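DTDP Sugar Isomerase (PDB 3EJK) probably catalyses the 3,5-epimerisation of dTDP-4-dehydro-6-deoxyglucose to dTDP-4-dehydro-beta-L-rhamnose. Local coordinates at residues M74-A79 / V122-A127; H86-D91 / F161-A166. All coordinates share one frame; numbering follows the deposited sequence.

Contact 1. Residues M74-A79 / V122-A127; sequences MTQLFA and VWYGFA
Phe78 drives the edge of its ring at the faces of two aromatic residues, Tyr124 and Phe126, and so bridges segments 76-79 and 123-127, whose axes come no closer than 11.4 Å. The case illustrates how strands of facing sheets in a beta sandwich can meet through side chains, with no hydrogen bond between 74-79 and 122-127. Each pair is an offset edge-to-face stack with the planes at 89°; the centroids lie 5.8 Å apart for Phe78 and Tyr124, and 5.4 Å for Phe78 and Phe126. The leading atoms of Phe78 are CE2, 3.6 Å from CD2 of Phe126, and CZ, 4.0 Å from CE2 of Tyr124.

Gln76 adds a polar neighbour and can be followed outward. From CB the chain sets CG beside the backbone N (chi1 -38°) and bends at chi2, which lays CG 3.7 Å from Tyr124 CE1. CD then comes within 3.4 Å of Tyr124 OH, while NE2 hangs near the same hydroxyl and CE1. The amide and phenol planes are 36° apart, and no hydrogen bond joins the two groups: OE1 is held by Asn138, and the Tyr124 hydroxyl is hydrogen-bonded to a citrate, probably from the crystallisation liquor, which may mark the pocket of this cupin-type epimerase.

Strand 76-82 runs between 114-118 and 134-140 in one sheet, and strand 123-128 between 84-90 and 65-71 in the other. Phe78 also packs on Val136, Phe126 on Ile85 and Val87, and both Gln76 and Tyr124 on His71, which sets the cluster within the interior of the sandwich.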
HETATM    1  N   MSE A  74     -15.185  12.730  -1.786  1.00 22.81           N
HETATM    2  CA  MSE A  74     -14.236  11.638  -1.940  1.00 23.07           C
HETATM    3  C   MSE A  74     -14.802  10.251  -1.663  1.00 23.50           C
HETATM    4  O   MSE A  74     -15.604  10.055  -0.745  1.00 24.32           O
HETATM    5  CB  MSE A  74     -13.025  11.870  -1.019  1.00 22.68           C
HETATM    6  CG  MSE A  74     -11.884  10.936  -1.255  1.00 21.81           C
HETATM    7 SE   MSE A  74     -10.505  11.062   0.132  0.75 21.87          SE
HETATM    8  CE  MSE A  74     -10.018  12.906  -0.074  1.00 18.92           C
ATOM      9  N   THR A  75     -14.346   9.306  -2.487  1.00 23.34           N
ATOM     10  CA  THR A  75     -14.626   7.879  -2.309  1.00 24.29           C
ATOM     11  C   THR A  75     -13.358   7.180  -1.829  1.00 24.39           C
ATOM     12  O   THR A  75     -12.264   7.451  -2.324  1.00 22.84           O
ATOM     13  CB  THR A  75     -15.069   7.220  -3.628  1.00 25.08           C
ATOM     14  OG1 THR A  75     -16.297   7.793  -4.034  1.00 23.29           O
ATOM     15  CG2 THR A  75     -15.231   5.700  -3.500  1.00 27.07           C
ATOM     16  N   GLN A  76     -13.534   6.255  -0.889  1.00 23.61           N
ATOM     17  CA  GLN A  76     -12.421   5.483  -0.333  1.00 22.62           C
ATOM     18  C   GLN A  76     -12.400   4.090  -0.944  1.00 23.65           C
ATOM     19  O   GLN A  76     -13.445   3.517  -1.273  1.00 21.28           O
ATOM     20  CB  GLN A  76     -12.546   5.315   1.193  1.00 23.46           C
ATOM     21  CG  GLN A  76     -13.080   6.515   1.970  1.00 23.42           C
ATOM     22  CD  GLN A  76     -12.347   7.814   1.707  1.00 22.29           C
ATOM     23  OE1 GLN A  76     -11.113   7.854   1.639  1.00 23.87           O
ATOM     24  NE2 GLN A  76     -13.110   8.912   1.626  1.00 22.43           N
ATOM     25  N   LEU A  77     -11.178   3.593  -1.135  1.00 23.18           N
ATOM     26  CA  LEU A  77     -10.924   2.207  -1.587  1.00 23.40           C
ATOM     27  C   LEU A  77      -9.849   1.618  -0.670  1.00 22.40           C
ATOM     28  O   LEU A  77      -8.650   1.843  -0.841  1.00 21.36           O
ATOM     29  CB  LEU A  77     -10.517   2.100  -3.059  1.00 23.79           C
ATOM     30  CG  LEU A  77     -11.599   2.439  -4.084  1.00 25.93           C
ATOM     31  CD1 LEU A  77     -11.008   2.411  -5.489  1.00 25.73           C
ATOM     32  CD2 LEU A  77     -12.751   1.494  -3.966  1.00 24.51           C
ATOM     33  N   PHE A  78     -10.345   0.892   0.327  1.00 23.04           N
ATOM     34  CA  PHE A  78      -9.544   0.257   1.376  1.00 22.42           C
ATOM     35  C   PHE A  78      -9.114  -1.151   1.031  1.00 22.04           C
ATOM     36  O   PHE A  78      -9.905  -1.976   0.573  1.00 21.94           O
ATOM     37  CB  PHE A  78     -10.357   0.095   2.675  1.00 23.66           C
ATOM     38  CG  PHE A  78     -10.429   1.315   3.557  1.00 24.68           C
ATOM     39  CD1 PHE A  78     -10.119   2.568   3.102  1.00 29.75           C
ATOM     40  CD2 PHE A  78     -10.906   1.179   4.864  1.00 33.43           C
ATOM     41  CE1 PHE A  78     -10.214   3.679   3.940  1.00 32.63           C
ATOM     42  CE2 PHE A  78     -11.028   2.294   5.705  1.00 32.36           C
ATOM     43  CZ  PHE A  78     -10.682   3.547   5.223  1.00 31.67           C
ATOM     44  N   ALA A  79      -7.846  -1.408   1.321  1.00 21.81           N
ATOM     45  CA  ALA A  79      -7.297  -2.775   1.311  1.00 22.03           C
ATOM     46  C   ALA A  79      -6.439  -2.900   2.556  1.00 21.13           C
ATOM     47  O   ALA A  79      -5.894  -1.918   3.027  1.00 21.75           O
ATOM     48  CB  ALA A  79      -6.520  -3.121   0.039  1.00 22.67           C
ATOM     49  N   VAL A 122     -20.681   9.002   3.676  1.00 23.44           N
ATOM     50  CA  VAL A 122     -20.928   7.857   4.537  1.00 22.98           C
ATOM     51  C   VAL A 122     -19.848   7.885   5.610  1.00 23.40           C
ATOM     52  O   VAL A 122     -18.656   7.969   5.299  1.00 23.54           O
ATOM     53  CB  VAL A 122     -20.856   6.505   3.795  1.00 23.61           C
ATOM     54  CG1 VAL A 122     -20.855   5.328   4.795  1.00 22.53           C
ATOM     55  CG2 VAL A 122     -22.010   6.359   2.823  1.00 24.03           C
ATOM     56  N   TRP A 123     -20.274   7.857   6.866  1.00 23.10           N
ATOM     57  CA  TRP A 123     -19.343   7.820   7.997  1.00 23.24           C
ATOM     58  C   TRP A 123     -18.653   6.477   8.077  1.00 23.34           C
ATOM     59  O   TRP A 123     -19.259   5.423   7.857  1.00 22.56           O
ATOM     60  CB  TRP A 123     -20.048   8.046   9.329  1.00 24.42           C
ATOM     61  CG  TRP A 123     -20.582   9.430   9.569  1.00 22.30           C
ATOM     62  CD1 TRP A 123     -21.882   9.841   9.435  1.00 26.79           C
ATOM     63  CD2 TRP A 123     -19.850  10.565  10.034  1.00 25.21           C
ATOM     64  NE1 TRP A 123     -21.997  11.172   9.773  1.00 26.85           N
ATOM     65  CE2 TRP A 123     -20.761  11.640  10.138  1.00 24.05           C
ATOM     66  CE3 TRP A 123     -18.509  10.787  10.359  1.00 23.98           C
ATOM     67  CZ2 TRP A 123     -20.371  12.900  10.555  1.00 24.35           C
ATOM     68  CZ3 TRP A 123     -18.132  12.049  10.770  1.00 21.58           C
ATOM     69  CH2 TRP A 123     -19.047  13.085  10.847  1.00 23.53           C
ATOM     70  N   TYR A 124     -17.372   6.532   8.401  1.00 22.41           N
ATOM     71  CA  TYR A 124     -16.580   5.317   8.592  1.00 22.20           C
ATOM     72  C   TYR A 124     -15.621   5.373   9.777  1.00 21.35           C
ATOM     73  O   TYR A 124     -15.167   6.405  10.216  1.00 22.31           O
ATOM     74  CB  TYR A 124     -15.866   4.877   7.309  1.00 22.07           C
ATOM     75  CG  TYR A 124     -14.908   5.873   6.706  1.00 21.96           C
ATOM     76  CD1 TYR A 124     -15.336   6.802   5.779  1.00 24.06           C
ATOM     77  CD2 TYR A 124     -13.566   5.853   7.040  1.00 24.20           C
ATOM     78  CE1 TYR A 124     -14.441   7.715   5.209  1.00 20.71           C
ATOM     79  CE2 TYR A 124     -12.667   6.749   6.495  1.00 22.58           C
ATOM     80  CZ  TYR A 124     -13.105   7.678   5.575  1.00 26.10           C
ATOM     81  OH  TYR A 124     -12.205   8.576   5.025  1.00 25.21           O
ATOM     82  N   GLY A 125     -15.419   4.194  10.321  1.00 22.51           N
ATOM     83  CA  GLY A 125     -14.507   3.971  11.434  1.00 22.72           C
ATOM     84  C   GLY A 125     -13.930   2.576  11.314  1.00 22.38           C
ATOM     85  O   GLY A 125     -14.520   1.702  10.682  1.00 21.84           O
ATOM     86  N   PHE A 126     -12.763   2.374  11.902  1.00 20.61           N
ATOM     87  CA  PHE A 126     -12.144   1.048  11.867  1.00 20.75           C
ATOM     88  C   PHE A 126     -11.178   0.843  13.013  1.00 20.73           C
ATOM     89  O   PHE A 126     -10.671   1.800  13.607  1.00 19.30           O
ATOM     90  CB  PHE A 126     -11.473   0.777  10.510  1.00 20.69           C
ATOM     91  CG  PHE A 126     -10.484   1.837  10.081  1.00 18.34           C
ATOM     92  CD1 PHE A 126      -9.172   1.780  10.474  1.00 19.59           C
ATOM     93  CD2 PHE A 126     -10.883   2.890   9.272  1.00 25.54           C
ATOM     94  CE1 PHE A 126      -8.259   2.739  10.066  1.00 21.75           C
ATOM     95  CE2 PHE A 126      -9.990   3.854   8.873  1.00 25.70           C
ATOM     96  CZ  PHE A 126      -8.668   3.784   9.276  1.00 23.20           C
ATOM     97  N   ALA A 127     -10.976  -0.427  13.327  1.00 19.43           N
ATOM     98  CA  ALA A 127     -10.085  -0.850  14.401  1.00 18.45           C
ATOM     99  C   ALA A 127      -9.355  -2.141  14.077  1.00 18.65           C
ATOM    100  O   ALA A 127      -9.882  -3.023  13.426  1.00 19.25           O
ATOM    101  CB  ALA A 127     -10.867  -1.013  15.706  1.00 17.69           C
TER

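Contact 2. Residues H86-D91 / F161-A166; sequences HVVLYD and FSWAGA
The Phe161 and Trp163 rings of the C-terminal loop pack against strand 84-90 in different ways. One face of Phe161 receives the Val88 CG2 methyl, 3.6 Å above the plane and over its centre, in a CH-pi contact only 11° off the ring normal. At the edge of Phe161, in its plane, lies Trp163 CD2. The indole in turn carries Phe161 CE2 over the centre of one face, and its own edge points at the strand backbone, with His86 O near the indole plane and 3.5 Å from Trp163 CH2.

Val88 reaches both rings through CG2, which also lies 3.9 Å from Trp163 CH2; CG1, anti to the backbone N (chi1 173°), adds a contact 4.1 Å from Phe161 CG.

Within the loop, a short turn with helical backbone angles at 163-165 is closed by a backbone hydrogen bond from Ala166 N to Trp163 O, 3.1 Å. Trp68 of strand 65-71 touches Val88 and both rings. An irregular C-terminal segment thus covers the outer side of the five-stranded sheet of a cupin-type beta sandwich, anchored by an aromatic pair on a valine.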
ATOM      1  N   HIS A  86     -11.619  -4.316  11.572  1.00 20.02           N
ATOM      2  CA  HIS A  86     -13.071  -4.295  11.569  1.00 21.39           C
ATOM      3  C   HIS A  86     -13.463  -2.892  11.166  1.00 20.64           C
ATOM      4  O   HIS A  86     -13.063  -1.912  11.803  1.00 21.52           O
ATOM      5  CB  HIS A  86     -13.656  -4.669  12.932  1.00 23.00           C
ATOM      6  CG  HIS A  86     -13.699  -6.143  13.170  1.00 31.38           C
ATOM      7  ND1 HIS A  86     -14.560  -6.734  14.073  1.00 35.78           N
ATOM      8  CD2 HIS A  86     -13.045  -7.160  12.552  1.00 33.99           C
ATOM      9  CE1 HIS A  86     -14.393  -8.045  14.040  1.00 37.42           C
ATOM     10  NE2 HIS A  86     -13.488  -8.330  13.118  1.00 35.12           N
ATOM     11  N   VAL A  87     -14.195  -2.804  10.065  1.00 21.51           N
ATOM     12  CA  VAL A  87     -14.701  -1.528   9.578  1.00 21.55           C
ATOM     13  C   VAL A  87     -16.197  -1.443   9.827  1.00 22.43           C
ATOM     14  O   VAL A  87     -16.919  -2.423   9.681  1.00 22.85           O
ATOM     15  CB  VAL A  87     -14.484  -1.337   8.054  1.00 23.06           C
ATOM     16  CG1 VAL A  87     -14.940   0.076   7.623  1.00 20.35           C
ATOM     17  CG2 VAL A  87     -13.035  -1.593   7.649  1.00 22.20           C
ATOM     18  N   VAL A  88     -16.644  -0.268  10.247  1.00 22.65           N
ATOM     19  CA  VAL A  88     -18.064  -0.012  10.377  1.00 22.23           C
ATOM     20  C   VAL A  88     -18.422   1.218   9.572  1.00 23.32           C
ATOM     21  O   VAL A  88     -17.756   2.251   9.642  1.00 24.47           O
ATOM     22  CB  VAL A  88     -18.527   0.189  11.822  1.00 22.13           C
ATOM     23  CG1 VAL A  88     -19.996   0.614  11.838  1.00 21.39           C
ATOM     24  CG2 VAL A  88     -18.307  -1.075  12.670  1.00 16.98           C
ATOM     25  N   LEU A  89     -19.492   1.079   8.802  1.00 23.32           N
ATOM     26  CA  LEU A  89     -20.011   2.161   7.957  1.00 22.93           C
ATOM     27  C   LEU A  89     -21.383   2.541   8.477  1.00 22.28           C
ATOM     28  O   LEU A  89     -22.140   1.692   8.901  1.00 21.72           O
ATOM     29  CB  LEU A  89     -20.135   1.714   6.488  1.00 23.91           C
ATOM     30  CG  LEU A  89     -18.886   1.138   5.802  1.00 20.21           C
ATOM     31  CD1 LEU A  89     -19.175   0.988   4.305  1.00 21.67           C
ATOM     32  CD2 LEU A  89     -17.728   2.044   6.021  1.00 20.57           C
ATOM     33  N   TYR A  90     -21.647   3.842   8.494  1.00 22.80           N
ATOM     34  CA  TYR A  90     -22.938   4.394   8.932  1.00 22.74           C
ATOM     35  C   TYR A  90     -23.469   5.401   7.930  1.00 22.67           C
ATOM     36  O   TYR A  90     -22.830   6.409   7.633  1.00 22.57           O
ATOM     37  CB  TYR A  90     -22.850   5.046  10.301  1.00 22.82           C
ATOM     38  CG  TYR A  90     -24.107   5.824  10.614  1.00 22.45           C
ATOM     39  CD1 TYR A  90     -25.326   5.176  10.741  1.00 23.14           C
ATOM     40  CD2 TYR A  90     -24.075   7.202  10.766  1.00 26.51           C
ATOM     41  CE1 TYR A  90     -26.475   5.872  10.998  1.00 27.37           C
ATOM     42  CE2 TYR A  90     -25.224   7.900  11.047  1.00 29.38           C
ATOM     43  CZ  TYR A  90     -26.411   7.233  11.156  1.00 27.65           C
ATOM     44  OH  TYR A  90     -27.551   7.933  11.413  1.00 38.13           O
ATOM     45  N   ASP A  91     -24.641   5.082   7.402  1.00 22.35           N
ATOM     46  CA  ASP A  91     -25.294   5.913   6.380  1.00 22.81           C
ATOM     47  C   ASP A  91     -26.091   7.063   6.986  1.00 23.94           C
ATOM     48  O   ASP A  91     -27.250   6.915   7.366  1.00 22.51           O
ATOM     49  CB  ASP A  91     -26.193   5.054   5.504  1.00 21.78           C
ATOM     50  CG  ASP A  91     -26.598   5.744   4.230  1.00 21.67           C
ATOM     51  OD1 ASP A  91     -26.422   6.983   4.133  1.00 22.81           O
ATOM     52  OD2 ASP A  91     -27.097   5.031   3.328  1.00 23.23           O
ATOM     53  N   PHE A 161     -23.115   3.099  16.648  1.00 21.83           N
ATOM     54  CA  PHE A 161     -22.250   1.954  16.888  1.00 21.43           C
ATOM     55  C   PHE A 161     -21.250   2.234  17.999  1.00 21.28           C
ATOM     56  O   PHE A 161     -20.525   3.222  17.964  1.00 20.37           O
ATOM     57  CB  PHE A 161     -21.494   1.534  15.623  1.00 20.82           C
ATOM     58  CG  PHE A 161     -20.622   0.326  15.831  1.00 24.96           C
ATOM     59  CD1 PHE A 161     -21.148  -0.937  15.724  1.00 24.62           C
ATOM     60  CD2 PHE A 161     -19.281   0.460  16.156  1.00 24.94           C
ATOM     61  CE1 PHE A 161     -20.352  -2.064  15.929  1.00 26.55           C
ATOM     62  CE2 PHE A 161     -18.481  -0.654  16.367  1.00 20.36           C
ATOM     63  CZ  PHE A 161     -19.028  -1.928  16.253  1.00 22.75           C
ATOM     64  N   SER A 162     -21.186   1.301  18.938  1.00 21.03           N
ATOM     65  CA  SER A 162     -20.298   1.417  20.097  1.00 22.04           C
ATOM     66  C   SER A 162     -18.978   0.684  19.937  1.00 21.97           C
ATOM     67  O   SER A 162     -18.894  -0.523  20.077  1.00 22.05           O
ATOM     68  CB  SER A 162     -20.994   0.899  21.348  1.00 22.69           C
ATOM     69  OG  SER A 162     -20.140   0.980  22.464  1.00 24.05           O
ATOM     70  N   TRP A 163     -17.936   1.443  19.675  1.00 22.18           N
ATOM     71  CA  TRP A 163     -16.608   0.862  19.546  1.00 22.97           C
ATOM     72  C   TRP A 163     -16.171   0.285  20.859  1.00 24.48           C
ATOM     73  O   TRP A 163     -15.422  -0.679  20.909  1.00 24.31           O
ATOM     74  CB  TRP A 163     -15.569   1.879  19.078  1.00 23.10           C
ATOM     75  CG  TRP A 163     -15.660   2.079  17.647  1.00 24.60           C
ATOM     76  CD1 TRP A 163     -16.130   3.175  16.999  1.00 23.25           C
ATOM     77  CD2 TRP A 163     -15.321   1.126  16.641  1.00 25.58           C
ATOM     78  NE1 TRP A 163     -16.083   2.971  15.647  1.00 24.27           N
ATOM     79  CE2 TRP A 163     -15.596   1.718  15.399  1.00 23.54           C
ATOM     80  CE3 TRP A 163     -14.816  -0.176  16.670  1.00 26.21           C
ATOM     81  CZ2 TRP A 163     -15.388   1.057  14.198  1.00 24.86           C
ATOM     82  CZ3 TRP A 163     -14.607  -0.828  15.467  1.00 26.78           C
ATOM     83  CH2 TRP A 163     -14.893  -0.213  14.254  1.00 26.49           C
ATOM     84  N   ALA A 164     -16.685   0.863  21.930  1.00 25.79           N
ATOM     85  CA  ALA A 164     -16.274   0.420  23.272  1.00 26.81           C
ATOM     86  C   ALA A 164     -16.778  -0.985  23.528  1.00 26.71           C
ATOM     87  O   ALA A 164     -16.223  -1.744  24.314  1.00 26.80           O
ATOM     88  CB  ALA A 164     -16.791   1.360  24.332  1.00 26.39           C
ATOM     89  N   GLY A 165     -17.836  -1.328  22.823  1.00 27.57           N
ATOM     90  CA  GLY A 165     -18.482  -2.611  22.994  1.00 26.62           C
ATOM     91  C   GLY A 165     -18.027  -3.642  21.989  1.00 26.72           C
ATOM     92  O   GLY A 165     -18.382  -4.806  22.084  1.00 27.90           O
ATOM     93  N   ALA A 166     -17.219  -3.221  21.035  1.00 26.54           N
ATOM     94  CA  ALA A 166     -16.763  -4.140  19.960  1.00 27.00           C
ATOM     95  C   ALA A 166     -15.819  -5.238  20.416  1.00 28.17           C
ATOM     96  O   ALA A 166     -14.986  -5.060  21.295  1.00 28.96           O
ATOM     97  CB  ALA A 166     -16.106  -3.359  18.805  1.00 26.43           C
TER

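Read from the N terminus, the segments come in the order 74-79, 86-91, 122-127, 161-166, so the two contacts cross along the chain and neither nests inside the other. Contact 1 closes a loop of 42 residues, about half of them strand, and contact 2 closes one of 69. Strand 76-82 is followed directly by 84-90, so the chain passes from one sheet to the other between them. There 84-90 pairs with 123-128: Gly125 O and Ala127 O probably accept hydrogen bonds from Val88 N and His86 N. Contact 1 therefore joins the two sheets across the interior, and contact 2 attaches the C-terminal loop to the outer side of the sheet that holds 84-90 and 123-128.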